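Local coordinates for ribulose bisphosphate carboxylase (PDB 2D69) that catalyses the carboxylation of ribulose 1,5-bisphosphate to two molecules of 3-phosphoglycerate, and probably acts in an archaeal pathway of AMP breakdown, at the interface of chains A and B. Numbering follows the deposited sequence. Chains: chain A/B, Ribulose bisphosphate carboxylase.

Contact 1: the interface of chains A and B. Residues chain A 106-108, 110-111, 285, 291-292; chain B 281, 283-284, 287.
In the two-fold dimer of this form III Rubisco, large subunits with an alpha/beta-barrel catalytic domain meet without any small subunit, and here the short helix 283-286 of chain B settles against the 3-10 helix 108-111, the loop residue A:His291 and the twin helix 283-286 of chain A. A well-formed direct hydrogen bond comes from B:Arg287. Its CG stands anti to the backbone N (chi1 -174°) and the chain runs extended to NE, so that NH1 of the guanidinium reaches the carbonyl O of A:Phe110 at 3.0 Å. The bond is fairly straight, 161° at the hydrogen; the oxygen lies in the guanidinium plane, whereas the donor stands above the carbonyl plane. A:His291 NE2 adds a weak bond to the same oxygen, and B:Met281 N a weak one to A:Gly107 O. The imidazole edge also faces B:Ala283 O, in the ring plane. Its charge is not seen, but the nearby guanidinium might disfavour protonation.

Apolar contact centres on two methyl groups. B:Ala284 CB sits over one face of the A:Phe110 ring, toward the rim and 4.0 Å from CD1, and also meets A:Phe285 CB. B:Ala283 CB presses on A:Gly111, 3.4 Å from its CA. B:Met281, CG anti to the backbone N (chi1 -173°), runs past A:Ala106 O before bending at chi3.

Water bridges further backbone groups. Water 1 lies between A:Gly107 O and B:Ala283 N, 3.3 Å from the latter. Water 2, 2.9 Å from B:Ala284 O, would have to donate to both that carbonyl and A:His291 O.

Contact 2: the interface of chains A and B. Residues chain A 52, 55, 60-65, 68; chain B 161-165, 169.
The indole of B:Trp165 carries A:Pro62 on one face: CG of the proline lies over the middle of the ring system, 3.6 Å from the centroid of the six-membered ring, in a CH-pi contact. At the indole edge, in plane, is CB of B:Glu169. The NE1-H is spent within chain B on the carbonyl O of B:Pro161 at 2.8 Å, a bond that helps fix the rotation of the ring. A second indole, A:Trp55, receives B:Pro161 on one face, offset toward the rim, with B:Pro161 CB 3.4 Å from NE1; the carbonyl O of A:Ile52 lies at its edge. Each chain thus lays a proline on a tryptophan of the other, and the two prolines meet tip to tip, A:Pro62 CD to B:Pro161 CD at 3.8 Å, while A:Leu61 CD2 and A:Ala65 CB add methyl contacts to B:Pro161.

Two nearly straight backbone-donor bonds border this apolar centre. B:Lys162 N gives its hydrogen to A:Ile52 O at 3.2 Å, and A:Glu63 N gives its own to OE2 of the B:Glu169 carboxylate at 3.0 Å, from above the carboxylate plane. The extended B:Glu169 chain (chi2 162°) carries the carboxylate alongside A:Pro62. Its other oxygen, OE1, shares water 3 with B:Gly164 O and A:Met64 N, the last at 3.1 Å from the water.

In the fold, the A:Ile52-A:Ser68 stretch belongs to the N-terminal domain region, including strand 55-57, and packs on the catalytic-domain loop of chain B that holds B:Lys162, a predicted substrate-binding residue, and leads into helix 167-180.

Contact 1: the interface of chains A and B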
ATOM      1  N   ALA A 106      15.376  37.469   5.751  1.00 18.81           N
ATOM      2  CA  ALA A 106      15.806  37.274   7.124  1.00 17.81           C
ATOM      3  C   ALA A 106      16.983  36.308   7.147  1.00 18.37           C
ATOM      4  O   ALA A 106      17.156  35.617   8.129  1.00 20.75           O
ATOM      5  CB  ALA A 106      14.637  36.762   7.993  1.00 17.43           C
ATOM      6  N   GLY A 107      17.833  36.345   6.110  1.00 18.85           N
ATOM      7  CA  GLY A 107      18.895  35.382   5.907  1.00 18.45           C
ATOM      8  C   GLY A 107      20.279  35.983   6.033  1.00 19.83           C
ATOM      9  O   GLY A 107      20.674  36.435   7.124  1.00 21.36           O
ATOM     10  N   ASN A 108      21.006  36.025   4.926  1.00 20.33           N
ATOM     11  CA  ASN A 108      22.378  36.528   4.912  1.00 21.12           C
ATOM     12  C   ASN A 108      22.477  37.976   5.305  1.00 20.66           C
ATOM     13  O   ASN A 108      23.590  38.452   5.579  1.00 22.31           O
ATOM     14  CB  ASN A 108      22.993  36.376   3.520  1.00 21.87           C
ATOM     15  CG  ASN A 108      23.519  34.981   3.276  1.00 26.07           C
ATOM     16  OD1 ASN A 108      23.304  34.071   4.099  1.00 33.41           O
ATOM     17  ND2 ASN A 108      24.220  34.788   2.151  1.00 26.77           N
ATOM     18  N   PHE A 110      21.691  39.618   7.895  1.00 19.25           N
ATOM     19  CA  PHE A 110      22.035  39.850   9.284  1.00 19.74           C
ATOM     20  C   PHE A 110      23.518  39.737   9.541  1.00 20.85           C
ATOM     21  O   PHE A 110      24.018  40.253  10.551  1.00 22.49           O
ATOM     22  CB  PHE A 110      21.327  38.837  10.164  1.00 19.25           C
ATOM     23  CG  PHE A 110      19.869  39.082  10.315  1.00 19.32           C
ATOM     24  CD1 PHE A 110      18.946  38.147   9.894  1.00 16.67           C
ATOM     25  CD2 PHE A 110      19.411  40.215  10.952  1.00 18.57           C
ATOM     26  CE1 PHE A 110      17.591  38.379  10.072  1.00 19.31           C
ATOM     27  CE2 PHE A 110      18.040  40.439  11.153  1.00 18.47           C
ATOM     28  CZ  PHE A 110      17.138  39.526  10.731  1.00 18.84           C
ATOM     29  N   GLY A 111      24.224  39.073   8.638  1.00 20.80           N
ATOM     30  CA  GLY A 111      25.648  38.911   8.767  1.00 21.77           C
ATOM     31  C   GLY A 111      26.502  39.898   7.978  1.00 22.43           C
ATOM     32  O   GLY A 111      27.690  39.778   8.012  1.00 22.98           O
ATOM     33  N   PHE A 285      17.107  35.926  19.375  1.00 19.71           N
ATOM     34  CA  PHE A 285      17.045  36.916  18.311  1.00 20.32           C
ATOM     35  C   PHE A 285      15.958  38.014  18.407  1.00 19.97           C
ATOM     36  O   PHE A 285      15.997  38.940  17.596  1.00 19.64           O
ATOM     37  CB  PHE A 285      16.998  36.219  16.922  1.00 21.58           C
ATOM     38  CG  PHE A 285      15.866  35.243  16.729  1.00 23.27           C
ATOM     39  CD1 PHE A 285      14.603  35.680  16.363  1.00 26.31           C
ATOM     40  CD2 PHE A 285      16.084  33.874  16.885  1.00 24.80           C
ATOM     41  CE1 PHE A 285      13.553  34.756  16.174  1.00 29.72           C
ATOM     42  CE2 PHE A 285      15.071  32.967  16.727  1.00 25.92           C
ATOM     43  CZ  PHE A 285      13.793  33.395  16.341  1.00 28.13           C
ATOM     44  N   HIS A 291      18.882  44.570  16.766  1.00 20.36           N
ATOM     45  CA  HIS A 291      19.346  43.449  15.940  1.00 19.99           C
ATOM     46  C   HIS A 291      18.563  42.171  16.118  1.00 20.19           C
ATOM     47  O   HIS A 291      18.393  41.694  17.263  1.00 21.12           O
ATOM     48  CB  HIS A 291      20.803  43.099  16.241  1.00 19.86           C
ATOM     49  CG  HIS A 291      21.457  42.267  15.173  1.00 20.32           C
ATOM     50  ND1 HIS A 291      21.684  40.911  15.307  1.00 23.05           N
ATOM     51  CD2 HIS A 291      21.936  42.607  13.952  1.00 18.59           C
ATOM     52  CE1 HIS A 291      22.272  40.458  14.212  1.00 23.05           C
ATOM     53  NE2 HIS A 291      22.457  41.474  13.384  1.00 22.42           N
ATOM     54  N   GLY A 292      18.144  41.588  14.991  1.00 19.16           N
ATOM     55  CA  GLY A 292      17.387  40.359  14.998  1.00 19.23           C
ATOM     56  C   GLY A 292      16.051  40.444  14.304  1.00 18.94           C
ATOM     57  O   GLY A 292      15.887  41.103  13.299  1.00 19.13           O
TER
ATOM     58  N   MET B 281      20.499  33.295   8.102  1.00 18.66           N
ATOM     59  CA  MET B 281      19.780  33.706   9.301  1.00 19.35           C
ATOM     60  C   MET B 281      20.544  33.527  10.613  1.00 18.81           C
ATOM     61  O   MET B 281      20.205  34.201  11.595  1.00 19.55           O
ATOM     62  CB  MET B 281      18.392  33.023   9.396  1.00 19.33           C
ATOM     63  CG  MET B 281      17.519  33.515  10.500  1.00 20.75           C
ATOM     64  SD  MET B 281      15.841  32.734  10.481  1.00 26.72           S
ATOM     65  CE  MET B 281      15.909  31.560  11.630  1.00 31.49           C
ATOM     66  N   ALA B 283      23.171  34.773  11.775  1.00 18.78           N
ATOM     67  CA  ALA B 283      23.709  35.997  12.352  1.00 19.60           C
ATOM     68  C   ALA B 283      22.694  36.801  13.170  1.00 20.33           C
ATOM     69  O   ALA B 283      23.099  37.704  13.921  1.00 21.52           O
ATOM     70  CB  ALA B 283      24.386  36.888  11.252  1.00 20.04           C
ATOM     71  N   ALA B 284      21.407  36.503  13.009  1.00 19.79           N
ATOM     72  CA  ALA B 284      20.350  37.004  13.899  1.00 20.60           C
ATOM     73  C   ALA B 284      20.624  36.684  15.371  1.00 20.68           C
ATOM     74  O   ALA B 284      20.281  37.485  16.242  1.00 21.09           O
ATOM     75  CB  ALA B 284      18.985  36.409  13.516  1.00 20.42           C
ATOM     76  N   ARG B 287      25.969  36.548  16.065  1.00 18.14           N
ATOM     77  CA  ARG B 287      26.851  37.693  15.838  1.00 18.86           C
ATOM     78  C   ARG B 287      27.185  38.493  17.115  1.00 18.67           C
ATOM     79  O   ARG B 287      28.348  38.896  17.338  1.00 18.54           O
ATOM     80  CB  ARG B 287      26.171  38.594  14.790  1.00 18.59           C
ATOM     81  CG  ARG B 287      27.010  39.726  14.342  1.00 20.52           C
ATOM     82  CD  ARG B 287      26.530  40.366  13.048  1.00 20.88           C
ATOM     83  NE  ARG B 287      27.437  41.456  12.716  1.00 19.28           N
ATOM     84  CZ  ARG B 287      27.316  42.288  11.692  1.00 20.86           C
ATOM     85  NH1 ARG B 287      26.329  42.175  10.816  1.00 21.05           N
ATOM     86  NH2 ARG B 287      28.243  43.233  11.515  1.00 18.90           N
TER
HETATM   87  O   HOH W   1      22.444  35.500   8.659  1.00 32.64           O
HETATM   88  O   HOH W   2      19.426  39.357  18.227  1.00 33.87           O

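Contact 2: the interface of chains A and B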
ATOM      1  N   ILE A  52      18.436  40.044  -5.801  1.00 17.58           N
ATOM      2  CA  ILE A  52      19.250  39.468  -6.865  1.00 18.76           C
ATOM      3  C   ILE A  52      20.742  39.599  -6.629  1.00 20.24           C
ATOM      4  O   ILE A  52      21.554  39.050  -7.389  1.00 22.22           O
ATOM      5  CB  ILE A  52      18.895  40.094  -8.250  1.00 19.23           C
ATOM      6  CG1 ILE A  52      19.169  41.601  -8.316  1.00 21.42           C
ATOM      7  CG2 ILE A  52      17.469  39.893  -8.617  1.00 21.28           C
ATOM      8  CD1 ILE A  52      19.245  42.134  -9.722  1.00 24.23           C
ATOM      9  N   TRP A  55      26.870  42.290  -8.780  1.00 25.38           N
ATOM     10  CA  TRP A  55      27.748  41.516  -9.640  1.00 24.94           C
ATOM     11  C   TRP A  55      28.325  42.354 -10.771  1.00 23.83           C
ATOM     12  O   TRP A  55      27.835  43.435 -11.099  1.00 22.26           O
ATOM     13  CB  TRP A  55      26.966  40.351 -10.262  1.00 25.89           C
ATOM     14  CG  TRP A  55      25.529  40.691 -10.459  1.00 27.88           C
ATOM     15  CD1 TRP A  55      24.470  40.429  -9.596  1.00 32.02           C
ATOM     16  CD2 TRP A  55      24.964  41.359 -11.571  1.00 29.20           C
ATOM     17  NE1 TRP A  55      23.293  40.913 -10.129  1.00 29.02           N
ATOM     18  CE2 TRP A  55      23.570  41.496 -11.331  1.00 31.52           C
ATOM     19  CE3 TRP A  55      25.486  41.899 -12.728  1.00 31.14           C
ATOM     20  CZ2 TRP A  55      22.727  42.125 -12.215  1.00 32.30           C
ATOM     21  CZ3 TRP A  55      24.654  42.522 -13.582  1.00 31.21           C
ATOM     22  CH2 TRP A  55      23.282  42.615 -13.338  1.00 32.66           C
ATOM     23  N   LYS A  60      25.461  36.782 -20.126  1.00 17.58           N
ATOM     24  CA  LYS A  60      24.105  37.277 -20.318  1.00 19.16           C
ATOM     25  C   LYS A  60      23.257  37.129 -19.056  1.00 20.13           C
ATOM     26  O   LYS A  60      23.109  36.024 -18.472  1.00 21.61           O
ATOM     27  CB  LYS A  60      23.409  36.605 -21.526  1.00 20.41           C
ATOM     28  CG  LYS A  60      21.917  37.028 -21.741  1.00 23.10           C
ATOM     29  CD  LYS A  60      21.314  36.533 -23.078  1.00 27.89           C
ATOM     30  CE  LYS A  60      19.986  37.278 -23.400  1.00 30.89           C
ATOM     31  NZ  LYS A  60      19.499  36.953 -24.808  1.00 34.09           N
ATOM     32  N   LEU A  61      22.649  38.239 -18.666  1.00 20.23           N
ATOM     33  CA  LEU A  61      21.710  38.267 -17.560  1.00 20.43           C
ATOM     34  C   LEU A  61      20.490  37.449 -17.865  1.00 20.12           C
ATOM     35  O   LEU A  61      19.961  37.528 -18.956  1.00 20.33           O
ATOM     36  CB  LEU A  61      21.219  39.692 -17.284  1.00 20.70           C
ATOM     37  CG  LEU A  61      22.297  40.659 -16.842  1.00 22.47           C
ATOM     38  CD1 LEU A  61      21.636  41.958 -16.438  1.00 24.87           C
ATOM     39  CD2 LEU A  61      23.216  40.118 -15.704  1.00 22.63           C
ATOM     40  N   PRO A  62      20.027  36.695 -16.889  1.00 19.46           N
ATOM     41  CA  PRO A  62      18.761  35.971 -17.016  1.00 19.82           C
ATOM     42  C   PRO A  62      17.609  36.973 -17.071  1.00 20.41           C
ATOM     43  O   PRO A  62      17.574  37.973 -16.320  1.00 19.20           O
ATOM     44  CB  PRO A  62      18.688  35.140 -15.741  1.00 19.38           C
ATOM     45  CG  PRO A  62      19.695  35.690 -14.824  1.00 20.18           C
ATOM     46  CD  PRO A  62      20.664  36.491 -15.586  1.00 18.81           C
ATOM     47  N   GLU A  63      16.668  36.691 -17.960  1.00 21.07           N
ATOM     48  CA  GLU A  63      15.642  37.654 -18.322  1.00 21.79           C
ATOM     49  C   GLU A  63      14.859  38.155 -17.122  1.00 20.42           C
ATOM     50  O   GLU A  63      14.529  39.341 -17.060  1.00 21.95           O
ATOM     51  CB  GLU A  63      14.699  37.023 -19.311  1.00 22.57           C
ATOM     52  CG  GLU A  63      15.138  37.099 -20.751  1.00 28.10           C
ATOM     53  CD  GLU A  63      13.923  36.946 -21.682  1.00 35.40           C
ATOM     54  OE1 GLU A  63      13.894  35.970 -22.465  1.00 40.02           O
ATOM     55  OE2 GLU A  63      12.960  37.779 -21.592  1.00 40.42           O
ATOM     56  N   MET A  64      14.588  37.276 -16.155  1.00 18.54           N
ATOM     57  CA  MET A  64      13.829  37.649 -14.979  1.00 18.22           C
ATOM     58  C   MET A  64      14.610  38.375 -13.893  1.00 18.08           C
ATOM     59  O   MET A  64      14.027  38.796 -12.899  1.00 17.08           O
ATOM     60  CB  MET A  64      13.126  36.394 -14.387  1.00 16.44           C
ATOM     61  CG  MET A  64      12.134  35.757 -15.338  1.00 18.21           C
ATOM     62  SD  MET A  64      10.790  36.878 -15.733  1.00 18.37           S
ATOM     63  CE  MET A  64       9.910  36.944 -14.181  1.00 18.03           C
ATOM     64  N   ALA A  65      15.910  38.552 -14.071  1.00 20.35           N
ATOM     65  CA  ALA A  65      16.745  39.225 -13.066  1.00 21.38           C
ATOM     66  C   ALA A  65      16.289  40.671 -12.794  1.00 22.10           C
ATOM     67  O   ALA A  65      16.124  41.068 -11.645  1.00 21.51           O
ATOM     68  CB  ALA A  65      18.236  39.219 -13.483  1.00 22.53           C
ATOM     69  N   SER A  68      13.288  40.962 -10.787  1.00 21.79           N
ATOM     70  CA  SER A  68      13.351  40.357  -9.483  1.00 22.19           C
ATOM     71  C   SER A  68      14.044  41.280  -8.449  1.00 22.24           C
ATOM     72  O   SER A  68      14.301  40.840  -7.364  1.00 24.03           O
ATOM     73  CB  SER A  68      14.057  38.993  -9.542  1.00 22.32           C
ATOM     74  OG  SER A  68      13.451  38.065 -10.472  1.00 19.80           O
TER
ATOM     75  N   PRO B 161      23.776  36.841 -11.580  1.00 19.06           N
ATOM     76  CA  PRO B 161      23.057  37.182 -10.364  1.00 18.15           C
ATOM     77  C   PRO B 161      22.602  35.929  -9.676  1.00 18.02           C
ATOM     78  O   PRO B 161      22.700  34.840 -10.228  1.00 15.70           O
ATOM     79  CB  PRO B 161      21.832  37.968 -10.836  1.00 18.04           C
ATOM     80  CG  PRO B 161      21.871  38.029 -12.339  1.00 19.82           C
ATOM     81  CD  PRO B 161      23.092  37.306 -12.810  1.00 19.94           C
ATOM     82  N   LYS B 162      22.140  36.074  -8.459  1.00 19.34           N
ATOM     83  CA  LYS B 162      21.749  34.874  -7.715  1.00 20.85           C
ATOM     84  C   LYS B 162      20.342  34.432  -7.900  1.00 20.08           C
ATOM     85  O   LYS B 162      20.028  33.309  -7.508  1.00 20.53           O
ATOM     86  CB  LYS B 162      22.014  35.029  -6.243  1.00 22.35           C
ATOM     87  CG  LYS B 162      21.364  36.184  -5.564  1.00 24.21           C
ATOM     88  CD  LYS B 162      22.407  36.843  -4.639  1.00 25.61           C
ATOM     89  CE  LYS B 162      21.774  37.331  -3.297  1.00 26.53           C
ATOM     90  NZ  LYS B 162      21.013  36.290  -2.513  1.00 27.33           N
ATOM     91  N   MET B 163      19.490  35.293  -8.478  1.00 19.45           N
ATOM     92  CA  MET B 163      18.105  34.928  -8.782  1.00 18.50           C
ATOM     93  C   MET B 163      17.723  35.250 -10.233  1.00 18.10           C
ATOM     94  O   MET B 163      18.314  36.101 -10.868  1.00 17.41           O
ATOM     95  CB  MET B 163      17.142  35.612  -7.815  1.00 18.80           C
ATOM     96  CG  MET B 163      17.381  35.295  -6.286  1.00 19.85           C
ATOM     97  SD  MET B 163      16.564  33.819  -5.756  1.00 25.29           S
ATOM     98  CE  MET B 163      14.955  34.551  -5.321  1.00 22.26           C
ATOM     99  N   GLY B 164      16.745  34.530 -10.768  1.00 16.92           N
ATOM    100  CA  GLY B 164      16.041  34.981 -11.958  1.00 16.18           C
ATOM    101  C   GLY B 164      16.214  34.100 -13.171  1.00 15.45           C
ATOM    102  O   GLY B 164      15.507  34.259 -14.129  1.00 14.92           O
ATOM    103  N   TRP B 165      17.153  33.174 -13.085  1.00 15.16           N
ATOM    104  CA  TRP B 165      17.456  32.185 -14.125  1.00 14.84           C
ATOM    105  C   TRP B 165      16.314  31.252 -14.456  1.00 14.04           C
ATOM    106  O   TRP B 165      15.758  30.613 -13.562  1.00 13.45           O
ATOM    107  CB  TRP B 165      18.558  31.270 -13.596  1.00 15.19           C
ATOM    108  CG  TRP B 165      19.735  31.985 -13.097  1.00 15.42           C
ATOM    109  CD1 TRP B 165      20.017  32.356 -11.817  1.00 15.42           C
ATOM    110  CD2 TRP B 165      20.803  32.405 -13.886  1.00 14.58           C
ATOM    111  NE1 TRP B 165      21.240  32.977 -11.777  1.00 16.02           N
ATOM    112  CE2 TRP B 165      21.747  33.023 -13.039  1.00 14.75           C
ATOM    113  CE3 TRP B 165      21.096  32.288 -15.228  1.00 15.40           C
ATOM    114  CZ2 TRP B 165      22.943  33.562 -13.512  1.00 12.67           C
ATOM    115  CZ3 TRP B 165      22.249  32.811 -15.692  1.00 13.58           C
ATOM    116  CH2 TRP B 165      23.182  33.451 -14.837  1.00 13.36           C
ATOM    117  N   GLU B 169      18.569  28.985 -19.115  1.00 15.19           N
ATOM    118  CA  GLU B 169      19.647  29.929 -18.766  1.00 15.36           C
ATOM    119  C   GLU B 169      20.580  29.348 -17.692  1.00 14.31           C
ATOM    120  O   GLU B 169      21.798  29.554 -17.765  1.00 13.03           O
ATOM    121  CB  GLU B 169      19.072  31.267 -18.266  1.00 14.79           C
ATOM    122  CG  GLU B 169      18.296  32.057 -19.318  1.00 17.92           C
ATOM    123  CD  GLU B 169      17.364  33.147 -18.720  1.00 19.16           C
ATOM    124  OE1 GLU B 169      17.002  33.068 -17.525  1.00 16.12           O
ATOM    125  OE2 GLU B 169      17.004  34.099 -19.453  1.00 20.94           O
TER
HETATM  126  O   HOH W   3      14.962  34.225 -16.606  1.00 32.06           O

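Contact 1 and contact 2 lie about 25 Å apart, measured between the centres of their C-alpha atoms, and share no residues. In both, a stretch of chain A from the N-terminal domain region faces the catalytic domain of chain B; contact 1 also brings catalytic-domain residues of chain A into play. Two-fold symmetry repeats each contact with the chains exchanged, so the dimer is held at separated points along its interface. Because contact 2 includes a predicted substrate-binding lysine of chain B, the neighbouring subunit may help to shape that active site. In the octamer such dimers are repeated, probably as the building unit.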